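Local coordinates for nitrogen regulatory PII-like protein (Bacillus subtilis subsp. subtilis, PDB 4R25) that belongs to the PII family of nitrogen regulators and is required for full induction of the nrgAB operon when ammonium is limiting, at residues A[65-69]-A[70-74]. Numbering follows the deposited sequence.
Sequences IVVSK and VPVDQ
Between Val67, the last residue of strand 51-67, and Val72, the first of helix 72-83, the chain reverses through a tight connection. The strand runs extended to Val67, the backbone then folds back at Ser68 and Lys69, and Pro71 occupies the N-cap position before the helix. A weak hydrogen bond from Gln74 N to Pro71 O, 3.1 Å long, joins the first turn to this cap. Val67 fills the inside of the bend. Its CB lies 3.2 Å from Val70 O, so the Val70 carbonyl faces the valine across the bend. A chi1 of -64° swings Val67 CG2 toward the helix side, where it meets Val72 CG2 at 3.6 Å, the two side chains crossing at about a right angle. Val67 CG1 makes a looser approach to Val70 CB, at 4.4 Å. The polar ends of Ser68 and Lys69 turn to other parts of the chain: Ser68 OG hydrogen-bonds to His2 O and Lys69 NZ to Pro111 O. This is a beta-to-alpha connection of the ferredoxin-like PII core: Phe4 of the adjacent antiparallel strand 4-10 touches both Val67 and Val72, while Val70 packs on Ile25 of helix 15-25 and Val75 of helix 72-83.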
loop_
_atom_site.group_PDB
_atom_site.type_symbol
_atom_site.label_atom_id
_atom_site.label_comp_id
_atom_site.label_asym_id
_atom_site.label_seq_id
_atom_site.Cartn_x
_atom_site.Cartn_y
_atom_site.Cartn_z
ATOM N N ILE A 65 7.105 7.168 1.210
ATOM C CA ILE A 65 8.511 7.474 1.274
ATOM C C ILE A 65 9.199 6.295 1.936
ATOM O O ILE A 65 8.766 5.830 2.984
ATOM C CB ILE A 65 8.745 8.742 2.108
ATOM C CG1 ILE A 65 7.770 9.835 1.668
ATOM C CG2 ILE A 65 10.180 9.218 1.981
ATOM C CD1 ILE A 65 7.566 10.921 2.695
ATOM N N VAL A 66 10.243 5.781 1.302
ATOM C CA VAL A 66 11.053 4.745 1.920
ATOM C C VAL A 66 12.332 5.391 2.412
ATOM O O VAL A 66 12.884 6.256 1.745
ATOM C CB VAL A 66 11.377 3.620 0.931
ATOM C CG1 VAL A 66 12.254 2.555 1.593
ATOM C CG2 VAL A 66 10.089 3.010 0.402
ATOM N N VAL A 67 12.793 4.994 3.590
ATOM C CA VAL A 67 13.968 5.622 4.176
ATOM C C VAL A 67 14.802 4.622 4.923
ATOM O O VAL A 67 14.283 3.637 5.450
ATOM C CB VAL A 67 13.606 6.747 5.172
ATOM C CG1 VAL A 67 12.887 7.885 4.462
ATOM C CG2 VAL A 67 12.762 6.193 6.314
ATOM N N SER A 68 16.102 4.892 4.968
ATOM C CA SER A 68 17.024 4.122 5.783
ATOM C C SER A 68 18.017 5.062 6.454
ATOM O O SER A 68 17.982 5.237 7.668
ATOM C CB SER A 68 17.749 3.079 4.939
ATOM O OG SER A 68 18.477 2.195 5.769
ATOM N N LYS A 69 18.894 5.675 5.661
ATOM C CA LYS A 69 19.857 6.637 6.197
ATOM C C LYS A 69 19.118 7.811 6.808
ATOM O O LYS A 69 19.302 8.135 7.978
ATOM C CB LYS A 69 20.812 7.133 5.109
ATOM C CG LYS A 69 21.823 6.099 4.639
ATOM C CD LYS A 69 21.727 5.898 3.139
ATOM C CE LYS A 69 20.312 5.496 2.724
ATOM N NZ LYS A 69 20.220 5.297 1.252
ATOM N N VAL A 70 18.279 8.451 6.005
ATOM C CA VAL A 70 17.421 9.511 6.508
ATOM C C VAL A 70 16.476 8.941 7.547
ATOM O O VAL A 70 15.703 8.028 7.256
ATOM C CB VAL A 70 16.578 10.119 5.403
ATOM C CG1 VAL A 70 15.653 11.168 5.991
ATOM C CG2 VAL A 70 17.476 10.695 4.310
ATOM N N PRO A 71 16.537 9.483 8.766
ATOM C CA PRO A 71 15.815 8.934 9.910
ATOM C C PRO A 71 14.314 9.120 9.785
ATOM O O PRO A 71 13.852 10.212 9.449
ATOM C CB PRO A 71 16.345 9.766 11.083
ATOM C CG PRO A 71 17.644 10.323 10.601
ATOM C CD PRO A 71 17.411 10.599 9.157
ATOM N N VAL A 72 13.565 8.060 10.070
ATOM C CA VAL A 72 12.111 8.129 10.050
ATOM C C VAL A 72 11.596 9.342 10.818
ATOM O O VAL A 72 10.765 10.096 10.309
ATOM C CB VAL A 72 11.480 6.863 10.651
ATOM C CG1 VAL A 72 9.988 7.050 10.824
ATOM C CG2 VAL A 72 11.747 5.682 9.768
ATOM N N ASP A 73 12.090 9.530 12.038
ATOM C CA ASP A 73 11.549 10.555 12.926
ATOM C C ASP A 73 11.741 11.979 12.391
ATOM O O ASP A 73 10.965 12.886 12.713
ATOM C CB ASP A 73 12.118 10.390 14.337
ATOM C CG ASP A 73 11.714 9.071 14.977
ATOM O OD1 ASP A 73 10.778 8.418 14.474
ATOM O OD2 ASP A 73 12.328 8.695 15.999
ATOM N N GLN A 74 12.766 12.169 11.566
ATOM C CA GLN A 74 12.963 13.445 10.891
ATOM C C GLN A 74 11.957 13.574 9.741
ATOM O O GLN A 74 11.492 14.671 9.448
ATOM C CB GLN A 74 14.407 13.573 10.383
ATOM C CG GLN A 74 14.923 15.010 10.272
ATOM C CD GLN A 74 16.402 15.104 9.883
ATOM O OE1 GLN A 74 16.841 16.094 9.288
ATOM N NE2 GLN A 74 17.170 14.074 10.220
#